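Local structure of penicillin-binding protein 1A (Mycobacterium tuberculosis, 5CXW) at residues Ile258-Ala261 / Val262-Val266; Ser97-Lys100 / Val101-Leu104; Ala76-Gly79 / Gly80-Ala83; Glu8-Val11 / Thr12-Leu15. The protein polymerises glycan strands and cross-links their peptides in peptidoglycan synthesis, the chain here being its penicillin-binding transpeptidase part, captured with opened penicillin V. All blocks are in the same frame, centred on the assembly; numbering follows the deposited sequence.

Contact 1. Residues Ile258-Ala261 / Val262-Val266; sequences IPKA and VADNV
Ile258 and Val262 make the apolar centre, their side chains crossing at about a right angle with Ile258 CG2 3.7 Å from Val262 CG1. Val262 turns CG1 anti to its backbone N (chi1 168°), which leaves CG2 to lie beside the ring of Pro259, 4.1 Å from Pro259 CG. Two beta-branched residues suit this buried corner, where each spreads its methyls over several neighbours, while the small Ala263 adds just its CB beside Ile258.

Farther out the helix begins. Pro259 holds the N-cap position without a polar side chain to cap with; its O accepts the first helical bond, from Ala263 N at 2.9 Å and nearly straight (171°). Ala261 O is gripped twice: Asn265 N at 3.2 Å and Asn265 ND2 at 2.9 Å reach it from opposite faces of the carbonyl plane. At the exposed edge Lys260, extended until it bends at CE, brings NZ 2.8 Å from Asp264 OD2, a salt bridge on the syn lone pair. Asp264 OD1 is held by Ser224 OG, so both carboxylate oxygens are engaged.

Asn265 also bonds the chain's later part, through Thr368 O and Gly375 N. The apolar side faces two helices: Val262 and Val266 rest on Leu108 of helix 100-109, and Ile258 meets Thr220 and Leu221 of helix 211-222.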
loop_
_atom_site.group_PDB
_atom_site.type_symbol
_atom_site.label_atom_id
_atom_site.label_comp_id
_atom_site.label_asym_id
_atom_site.label_seq_id
_atom_site.Cartn_x
_atom_site.Cartn_y
_atom_site.Cartn_z
ATOM N N ILE A 258 -3.859 15.526 2.501
ATOM C CA ILE A 258 -3.737 15.255 3.900
ATOM C C ILE A 258 -2.802 16.350 4.466
ATOM O O ILE A 258 -1.799 16.685 3.834
ATOM C CB ILE A 258 -3.116 13.873 4.117
ATOM C CG1 ILE A 258 -3.969 12.776 3.488
ATOM C CG2 ILE A 258 -2.830 13.617 5.585
ATOM C CD1 ILE A 258 -3.260 11.455 3.445
ATOM N N PRO A 259 -3.133 16.928 5.625
ATOM C CA PRO A 259 -2.226 17.979 6.102
ATOM C C PRO A 259 -0.824 17.414 6.384
ATOM O O PRO A 259 -0.654 16.258 6.817
ATOM C CB PRO A 259 -2.888 18.493 7.388
ATOM C CG PRO A 259 -4.341 18.041 7.267
ATOM C CD PRO A 259 -4.367 16.826 6.408
ATOM N N LYS A 260 0.180 18.218 6.044
ATOM C CA LYS A 260 1.564 17.843 6.286
ATOM C C LYS A 260 1.789 17.335 7.703
ATOM O O LYS A 260 2.494 16.335 7.915
ATOM C CB LYS A 260 2.470 19.036 6.005
ATOM C CG LYS A 260 3.942 18.815 6.434
ATOM C CD LYS A 260 4.868 19.875 5.914
ATOM C CE LYS A 260 6.305 19.745 6.402
ATOM N NZ LYS A 260 6.940 18.458 6.085
ATOM N N ALA A 261 1.266 18.067 8.697
ATOM C CA ALA A 261 1.501 17.702 10.098
ATOM C C ALA A 261 0.917 16.310 10.390
ATOM O O ALA A 261 1.541 15.506 11.121
ATOM C CB ALA A 261 0.980 18.734 11.062
ATOM N N VAL A 262 -0.236 16.021 9.799
ATOM C CA VAL A 262 -0.846 14.722 9.938
ATOM C C VAL A 262 0.010 13.663 9.281
ATOM O O VAL A 262 0.332 12.606 9.912
ATOM C CB VAL A 262 -2.289 14.723 9.366
ATOM C CG1 VAL A 262 -2.811 13.305 9.242
ATOM C CG2 VAL A 262 -3.177 15.539 10.233
ATOM N N ALA A 263 0.349 13.861 8.030
ATOM C CA ALA A 263 1.096 12.844 7.305
ATOM C C ALA A 263 2.438 12.540 8.012
ATOM O O ALA A 263 2.846 11.380 8.117
ATOM C CB ALA A 263 1.376 13.315 5.917
ATOM N N ASP A 264 3.125 13.569 8.477
ATOM C CA ASP A 264 4.456 13.409 9.105
ATOM C C ASP A 264 4.355 12.666 10.465
ATOM O O ASP A 264 5.290 11.952 10.866
ATOM C CB ASP A 264 5.161 14.757 9.213
ATOM C CG ASP A 264 5.516 15.361 7.804
ATOM O OD1 ASP A 264 5.463 14.622 6.756
ATOM O OD2 ASP A 264 5.887 16.544 7.792
ATOM N N ASN A 265 3.235 12.834 11.172
ATOM C CA ASN A 265 2.965 12.045 12.374
ATOM C C ASN A 265 2.674 10.568 12.045
ATOM O O ASN A 265 3.117 9.645 12.789
ATOM C CB ASN A 265 1.847 12.629 13.242
ATOM C CG ASN A 265 2.365 13.663 14.205
ATOM O OD1 ASN A 265 2.858 13.325 15.272
ATOM N ND2 ASN A 265 2.245 14.917 13.868
ATOM N N VAL A 266 1.924 10.325 10.958
ATOM C CA VAL A 266 1.698 8.949 10.524
ATOM C C VAL A 266 3.084 8.273 10.195
ATOM O O VAL A 266 3.391 7.172 10.658
ATOM C CB VAL A 266 0.760 8.849 9.325
ATOM C CG1 VAL A 266 0.745 7.424 8.767
ATOM C CG2 VAL A 266 -0.654 9.361 9.694
#

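Contact 2. Residues Ser97-Lys100 / Val101-Leu104; sequences SSFK and VFAL. With 35P ((2R,4S)-5,5-dimethyl-2-{(1R)-2-oxo-1-[(phenoxyacetyl)amino]ethyl}-1,3-thiazolidine-4-carboxylic acid), chain C.
Ser97, Ser98, Phe99 and Lys100 lead through a short 3-10 turn into the helix of Val101-Leu104, each with a different task. Ser97 is joined to the drug: its OG is 1.3 Å from C6 of the opened penicillin V, a covalent ester. With OG beside the backbone N (chi1 -65°), the same residue can also offer Ser97 N to the ester carbonyl oxygen O17 at 2.7 Å, as one donor of an oxyanion hole would. The thiazolidine N7 in turn donates to Ser97 OG across 2.8 Å.

Ser98 turns its hydroxyl back to Thr95 O, and its own carbonyl O lies 3.8 Å from Val101 CG2 and accepts from Tyr218 OH. Phe99 forms a T-shaped pair with Phe102, whose edge enters over the centre of the Phe99 face; the centroids are 4.8 Å apart and the planes at 68°. The two rings pack against Ala173 of helix 165-176. The backbone repeats the link, Phe102 N donating to Phe99 O at 3.0 Å from well above the carbonyl plane.

Lys100 O receives Leu104 N at 3.1 Å, a regular helical bond. Its side chain, stretched out beyond CG, runs back along the turn and puts NZ 3.3 Å from Ser97 OG, a weak bond, while Ser150 OG and Asn152 OD1 hold NZ more firmly. A serine and a lysine three residues on, at a helix start, match the SxxK motif of penicillin-binding transpeptidases, with Ser97 the acylated residue.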
loop_
_atom_site.group_PDB
_atom_site.type_symbol
_atom_site.label_atom_id
_atom_site.label_comp_id
_atom_site.label_asym_id
_atom_site.label_seq_id
_atom_site.Cartn_x
_atom_site.Cartn_y
_atom_site.Cartn_z
ATOM N N SER A 97 -4.356 -5.483 7.864
ATOM C CA SER A 97 -3.916 -4.424 8.763
ATOM C C SER A 97 -3.156 -3.311 8.075
ATOM O O SER A 97 -2.916 -2.280 8.717
ATOM C CB SER A 97 -3.037 -4.980 9.844
ATOM O OG SER A 97 -3.778 -5.883 10.689
ATOM N N SER A 98 -2.802 -3.457 6.800
ATOM C CA SER A 98 -2.138 -2.360 6.111
ATOM C C SER A 98 -3.091 -1.178 5.953
ATOM O O SER A 98 -2.650 -0.042 5.718
ATOM C CB SER A 98 -1.532 -2.797 4.787
ATOM O OG SER A 98 -2.488 -3.227 3.844
ATOM N N PHE A 99 -4.402 -1.434 6.107
ATOM C CA PHE A 99 -5.382 -0.383 5.962
ATOM C C PHE A 99 -5.506 0.459 7.251
ATOM O O PHE A 99 -6.109 1.575 7.211
ATOM C CB PHE A 99 -6.749 -0.961 5.611
ATOM C CG PHE A 99 -7.468 -0.144 4.571
ATOM C CD1 PHE A 99 -7.010 -0.156 3.280
ATOM C CD2 PHE A 99 -8.552 0.643 4.881
ATOM C CE1 PHE A 99 -7.594 0.599 2.317
ATOM C CE2 PHE A 99 -9.172 1.387 3.880
ATOM C CZ PHE A 99 -8.684 1.373 2.618
ATOM N N LYS A 100 -4.913 0.002 8.375
ATOM C CA LYS A 100 -5.041 0.728 9.620
ATOM C C LYS A 100 -4.503 2.159 9.546
ATOM O O LYS A 100 -4.924 3.030 10.331
ATOM C CB LYS A 100 -4.310 0.011 10.791
ATOM C CG LYS A 100 -4.991 -1.264 11.222
ATOM C CD LYS A 100 -4.237 -2.023 12.287
ATOM C CE LYS A 100 -4.985 -3.294 12.564
ATOM N NZ LYS A 100 -4.220 -4.124 13.428
ATOM N N VAL A 101 -3.504 2.373 8.696
ATOM C CA VAL A 101 -2.870 3.691 8.577
ATOM C C VAL A 101 -3.899 4.721 8.210
ATOM O O VAL A 101 -3.770 5.883 8.582
ATOM C CB VAL A 101 -1.649 3.739 7.609
ATOM C CG1 VAL A 101 -0.640 2.709 7.994
ATOM C CG2 VAL A 101 -2.082 3.640 6.153
ATOM N N PHE A 102 -4.966 4.324 7.498
ATOM C CA PHE A 102 -5.987 5.321 7.121
ATOM C C PHE A 102 -6.885 5.686 8.280
ATOM O O PHE A 102 -7.383 6.820 8.331
ATOM C CB PHE A 102 -6.777 4.843 5.874
ATOM C CG PHE A 102 -5.863 4.541 4.752
ATOM C CD1 PHE A 102 -5.004 5.530 4.268
ATOM C CD2 PHE A 102 -5.771 3.287 4.210
ATOM C CE1 PHE A 102 -4.086 5.254 3.263
ATOM C CE2 PHE A 102 -4.848 3.016 3.192
ATOM C CZ PHE A 102 -3.993 3.999 2.728
ATOM N N ALA A 103 -7.105 4.749 9.203
ATOM C CA ALA A 103 -7.759 5.105 10.459
ATOM C C ALA A 103 -6.914 6.083 11.249
ATOM O O ALA A 103 -7.402 7.003 11.904
ATOM C CB ALA A 103 -8.106 3.907 11.296
ATOM N N LEU A 104 -5.609 5.904 11.218
ATOM C CA LEU A 104 -4.729 6.843 11.921
ATOM C C LEU A 104 -4.712 8.221 11.287
ATOM O O LEU A 104 -4.790 9.259 11.980
ATOM C CB LEU A 104 -3.337 6.250 11.998
ATOM C CG LEU A 104 -2.321 7.040 12.812
ATOM C CD1 LEU A 104 -2.733 7.356 14.223
ATOM C CD2 LEU A 104 -0.986 6.333 12.821
HETATM C C24 35P C . -7.326 -14.234 12.375
HETATM C C23 35P C . -7.534 -15.599 12.201
HETATM C C22 35P C . -6.781 -16.302 11.286
HETATM C C21 35P C . -5.801 -15.674 10.533
HETATM C C20 35P C . -5.572 -14.324 10.691
HETATM C C19 35P C . -6.337 -13.595 11.633
HETATM O O1 35P C . -6.155 -12.252 11.858
HETATM C C2 35P C . -4.998 -11.619 11.320
HETATM C C3 35P C . -4.862 -10.254 11.938
HETATM O O18 35P C . -5.325 -10.035 13.048
HETATM N N4 35P C . -4.198 -9.383 11.193
HETATM C C5 35P C . -3.918 -8.036 11.665
HETATM C C6 35P C . -3.729 -7.185 10.477
HETATM O O17 35P C . -3.443 -7.597 9.334
HETATM C C8 35P C . -2.614 -7.912 12.569
HETATM N N7 35P C . -1.643 -7.491 11.600
HETATM S S11 35P C . -1.950 -9.316 13.288
HETATM C C10 35P C . -0.516 -9.450 12.330
HETATM C C12 35P C . -0.287 -10.898 11.901
HETATM C C15 35P C . 0.733 -9.001 13.041
HETATM C C9 35P C . -0.831 -8.580 11.108
HETATM C C13 35P C . 0.287 -8.023 10.282
HETATM O O14 35P C . 0.640 -6.832 10.542
HETATM O O16 35P C . 0.746 -8.751 9.376
#

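Contact 3. Residues Ala76-Gly79 / Gly80-Ala83; sequences AYYG and GDNA
Tyr78 lies over Gly80, and this is where the turn is tight. The contact sits where the chain leaves strand 74-78, an outermost strand of the five-stranded antiparallel sheet, for the loop leading to strand 93-94. The ring extends from the strand end with CG anti to the backbone N (chi1 179°), which carries it forward above the chain that follows. Gly80 N sits 3.5 Å from Tyr78 CE2, over one face but offset toward the rim, and Gly80 CA makes an off-centre CH-pi contact, 4.1 Å from the centroid of the Tyr78 ring.

It is thus the backbone of Gly80 that lies under the ring. The reason for glycine is separate: at its unusual phi of 147° a beta carbon would press against the carbonyl O of Gly79. Gly79 itself follows the strand and is backbone-bonded to Phe88. Elsewhere the ring is buried against Val49 of helix 39-53 and Val64 of strand 60-67, which suits a large residue with a single polar end.

The loose side begins at Asp81, which is exposed. Its carboxylate comes to the edge of the ring, with the planes 66° apart, and OD2 is modelled so near Tyr78 OH (2.3 Å, in one of two conformers) that the bond is doubtful in detail.

Chemically, a phenol next to a carboxylate would favour a hydrogen bond, but the modelled length leaves it uncertain, while the buried Gly80 O has no partner in the model.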
loop_
_atom_site.group_PDB
_atom_site.type_symbol
_atom_site.label_atom_id
_atom_site.label_comp_id
_atom_site.label_asym_id
_atom_site.label_seq_id
_atom_site.Cartn_x
_atom_site.Cartn_y
_atom_site.Cartn_z
ATOM N N ALA A 76 8.325 0.880 -10.602
ATOM C CA ALA A 76 8.430 -0.554 -10.717
ATOM C C ALA A 76 7.019 -1.116 -10.645
ATOM O O ALA A 76 6.190 -0.625 -9.903
ATOM C CB ALA A 76 9.259 -1.140 -9.584
ATOM N N TYR A 77 6.782 -2.159 -11.405
ATOM C CA TYR A 77 5.435 -2.735 -11.542
ATOM C C TYR A 77 5.559 -4.192 -11.972
ATOM O O TYR A 77 5.982 -4.499 -13.123
ATOM C CB TYR A 77 4.645 -1.950 -12.609
ATOM C CG TYR A 77 3.178 -2.293 -12.728
ATOM C CD1 TYR A 77 2.240 -1.659 -11.933
ATOM C CD2 TYR A 77 2.727 -3.271 -13.631
ATOM C CE1 TYR A 77 0.895 -1.935 -12.034
ATOM C CE2 TYR A 77 1.390 -3.552 -13.742
ATOM C CZ TYR A 77 0.476 -2.869 -12.938
ATOM O OH TYR A 77 -0.823 -3.156 -13.067
ATOM N N TYR A 78 5.231 -5.076 -11.020
ATOM C CA TYR A 78 5.192 -6.468 -11.236
ATOM C C TYR A 78 3.773 -6.924 -10.926
ATOM O O TYR A 78 3.354 -6.914 -9.754
ATOM C CB TYR A 78 6.211 -7.181 -10.326
ATOM C CG TYR A 78 6.159 -8.700 -10.550
ATOM C CD1 TYR A 78 6.881 -9.322 -11.566
ATOM C CD2 TYR A 78 5.309 -9.490 -9.792
ATOM C CE1 TYR A 78 6.791 -10.707 -11.772
ATOM C CE2 TYR A 78 5.211 -10.839 -9.987
ATOM C CZ TYR A 78 5.943 -11.448 -10.975
ATOM O OH TYR A 78 5.796 -12.820 -11.134
ATOM N N GLY A 79 3.035 -7.343 -11.936
ATOM C CA GLY A 79 1.696 -7.935 -11.701
ATOM C C GLY A 79 1.602 -9.424 -11.969
ATOM O O GLY A 79 0.529 -10.002 -11.837
ATOM N N GLY A 80 2.714 -10.040 -12.351
ATOM C CA GLY A 80 2.694 -11.423 -12.775
ATOM C C GLY A 80 3.735 -11.652 -13.858
ATOM O O GLY A 80 4.293 -10.708 -14.422
ATOM N N ASP A 81 4.016 -12.915 -14.146
ATOM C CA ASP A 81 5.014 -13.239 -15.187
ATOM C C ASP A 81 4.410 -13.593 -16.539
ATOM O O ASP A 81 5.148 -13.974 -17.440
ATOM C CB ASP A 81 5.941 -14.367 -14.725
ATOM C CG ASP A 81 7.148 -13.851 -13.942
ATOM O OD1 ASP A 81 8.140 -13.349 -14.560
ATOM O OD2 ASP A 81 7.098 -13.979 -12.701
ATOM N N ASN A 82 3.092 -13.452 -16.698
ATOM C CA ASN A 82 2.427 -13.775 -17.977
ATOM C C ASN A 82 1.918 -12.447 -18.578
ATOM O O ASN A 82 0.974 -11.859 -18.072
ATOM C CB ASN A 82 1.317 -14.822 -17.747
ATOM C CG ASN A 82 0.798 -15.466 -19.039
ATOM O OD1 ASN A 82 1.010 -14.957 -20.147
ATOM N ND2 ASN A 82 0.091 -16.595 -18.895
ATOM N N ALA A 83 2.577 -11.994 -19.658
ATOM C CA ALA A 83 2.157 -10.823 -20.456
ATOM C C ALA A 83 0.684 -10.820 -20.865
ATOM O O ALA A 83 0.064 -9.754 -20.972
ATOM C CB ALA A 83 3.003 -10.745 -21.717
#

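Contact 4. Residues Glu8-Val11 / Thr12-Leu15; sequences ERQV and TREL
Gln10 and Arg13 lie side by side and point the same way, their amide and guanidinium planes just 11° apart. They form an i to i+3 pair on helix 2-19, an amphipathic alpha helix packed on strands. The amide oxygen approaches the guanidinium obliquely: Gln10 OE1 is 2.8 Å from Arg13 NH1, and the strongly bent N-H angle of 119° makes this a weak bond. The Gln10 side chain also touches Asp87, Gln90 and Phe232. The pairing depends on two bends, at chi2 of Gln10 (-56°) and at chi3 of Arg13, that fold both long chains over the same turn. A long charged residue suits Arg13 at the exposed surface, and a neutral amide suits the partly exposed Gln10 between it and the neighbouring loops.

The helical ladder runs beneath them. Thr12 N donates to Glu8 O at 2.9 Å, and the same i to i+4 bonds follow from Arg13 N to Arg9 O and from Glu14 N to Gln10 O. The charged ends on the ladder look elsewhere: Glu8 forms a salt bridge with Lys1, Arg9 donates to Gly85 O, and the two carboxylate oxygens of Glu14 accept from the backbone N of Phe232 and of Val233.

The buried side is apolar. Val11 and Leu15, one turn apart, present a ridge of branched methyls to Val33 of strand 32-35 and Val233 of strand 233-237. Leu15 N closes the turn on Val11 O, and beside that bond the two side chains run alongside each other, with Val11 CG1 3.8 Å from Leu15 CD1.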
loop_
_atom_site.group_PDB
_atom_site.type_symbol
_atom_site.label_atom_id
_atom_site.label_comp_id
_atom_site.label_asym_id
_atom_site.label_seq_id
_atom_site.Cartn_x
_atom_site.Cartn_y
_atom_site.Cartn_z
ATOM N N GLU A 8 3.055 -2.890 -20.381
ATOM C CA GLU A 8 2.592 -2.354 -21.688
ATOM C C GLU A 8 1.086 -2.153 -21.720
ATOM O O GLU A 8 0.584 -1.175 -22.282
ATOM C CB GLU A 8 3.007 -3.312 -22.852
ATOM C CG GLU A 8 4.507 -3.337 -23.115
ATOM C CD GLU A 8 5.006 -4.598 -23.928
ATOM O OE1 GLU A 8 4.191 -5.290 -24.640
ATOM O OE2 GLU A 8 6.238 -4.917 -23.867
ATOM N N ARG A 9 0.358 -3.111 -21.142
ATOM C CA ARG A 9 -1.082 -3.022 -21.071
ATOM C C ARG A 9 -1.525 -1.770 -20.309
ATOM O O ARG A 9 -2.479 -1.110 -20.686
ATOM C CB ARG A 9 -1.714 -4.300 -20.466
ATOM C CG ARG A 9 -1.873 -5.415 -21.506
ATOM C CD ARG A 9 -1.940 -6.847 -20.958
ATOM N NE ARG A 9 -3.005 -7.102 -19.972
ATOM C CZ ARG A 9 -3.252 -8.295 -19.395
ATOM N NH1 ARG A 9 -4.235 -8.424 -18.492
ATOM N NH2 ARG A 9 -2.522 -9.375 -19.691
ATOM N N GLN A 10 -0.827 -1.445 -19.236
ATOM C CA GLN A 10 -1.140 -0.208 -18.503
ATOM C C GLN A 10 -0.752 1.056 -19.241
ATOM O O GLN A 10 -1.446 2.057 -19.190
ATOM C CB GLN A 10 -0.487 -0.217 -17.128
ATOM C CG GLN A 10 -1.022 -1.257 -16.155
ATOM C CD GLN A 10 -2.506 -1.085 -15.983
ATOM O OE1 GLN A 10 -2.973 -0.012 -15.705
ATOM N NE2 GLN A 10 -3.252 -2.140 -16.231
ATOM N N VAL A 11 0.346 1.015 -19.972
ATOM C CA VAL A 11 0.735 2.134 -20.796
ATOM C C VAL A 11 -0.298 2.403 -21.903
ATOM O O VAL A 11 -0.685 3.533 -22.136
ATOM C CB VAL A 11 2.159 1.910 -21.402
ATOM C CG1 VAL A 11 2.505 2.989 -22.458
ATOM C CG2 VAL A 11 3.227 1.920 -20.336
ATOM N N THR A 12 -0.735 1.343 -22.588
ATOM C CA THR A 12 -1.760 1.461 -23.599
ATOM C C THR A 12 -3.036 2.056 -23.061
ATOM O O THR A 12 -3.591 2.989 -23.653
ATOM C CB THR A 12 -2.092 0.123 -24.208
ATOM O OG1 THR A 12 -0.921 -0.375 -24.841
ATOM C CG2 THR A 12 -3.208 0.237 -25.247
ATOM N N ARG A 13 -3.477 1.555 -21.916
ATOM C CA ARG A 13 -4.681 2.050 -21.284
ATOM C C ARG A 13 -4.544 3.547 -21.035
ATOM O O ARG A 13 -5.455 4.313 -21.306
ATOM C CB ARG A 13 -4.909 1.302 -19.959
ATOM C CG ARG A 13 -6.286 1.412 -19.322
ATOM C CD ARG A 13 -6.262 1.140 -17.782
ATOM N NE ARG A 13 -6.070 2.445 -17.178
ATOM C CZ ARG A 13 -4.907 3.042 -16.850
ATOM N NH1 ARG A 13 -3.671 2.453 -16.883
ATOM N NH2 ARG A 13 -4.994 4.299 -16.428
ATOM N N GLU A 14 -3.405 3.962 -20.521
ATOM C CA GLU A 14 -3.208 5.391 -20.188
ATOM C C GLU A 14 -3.144 6.285 -21.460
ATOM O O GLU A 14 -3.667 7.413 -21.496
ATOM C CB GLU A 14 -1.932 5.535 -19.374
ATOM C CG GLU A 14 -1.691 6.919 -18.833
ATOM C CD GLU A 14 -0.514 6.946 -17.880
ATOM O OE1 GLU A 14 -0.433 6.066 -17.005
ATOM O OE2 GLU A 14 0.330 7.819 -17.943
ATOM N N LEU A 15 -2.487 5.768 -22.509
ATOM C CA LEU A 15 -2.405 6.505 -23.780
ATOM C C LEU A 15 -3.811 6.687 -24.356
ATOM O O LEU A 15 -4.133 7.770 -24.833
ATOM C CB LEU A 15 -1.497 5.781 -24.796
ATOM C CG LEU A 15 -0.024 5.767 -24.424
ATOM C CD1 LEU A 15 0.712 4.723 -25.265
ATOM C CD2 LEU A 15 0.594 7.152 -24.518
#

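How the contacts relate
From the N terminus the order is contact 4, contact 3, contact 2 and contact 1. Each is a local turn of continuous chain, so none closes a long loop, and none nests in or crosses another. Contact 4, on helix 2-19, borders contact 3, which leaves an outer strand of the five-stranded sheet: a probable hydrogen bond joins Arg9 NH2 to Ala83 O, and Tyr77 packs on Gln10. Farther on, contact 2 starts helix 100-109 at the drug site, and contact 1 starts helix 260-270; they meet where Leu104 packs on Val266. These two pairs stay separate, with contacts 2 and 3 about 15 Å apart at their nearest atoms.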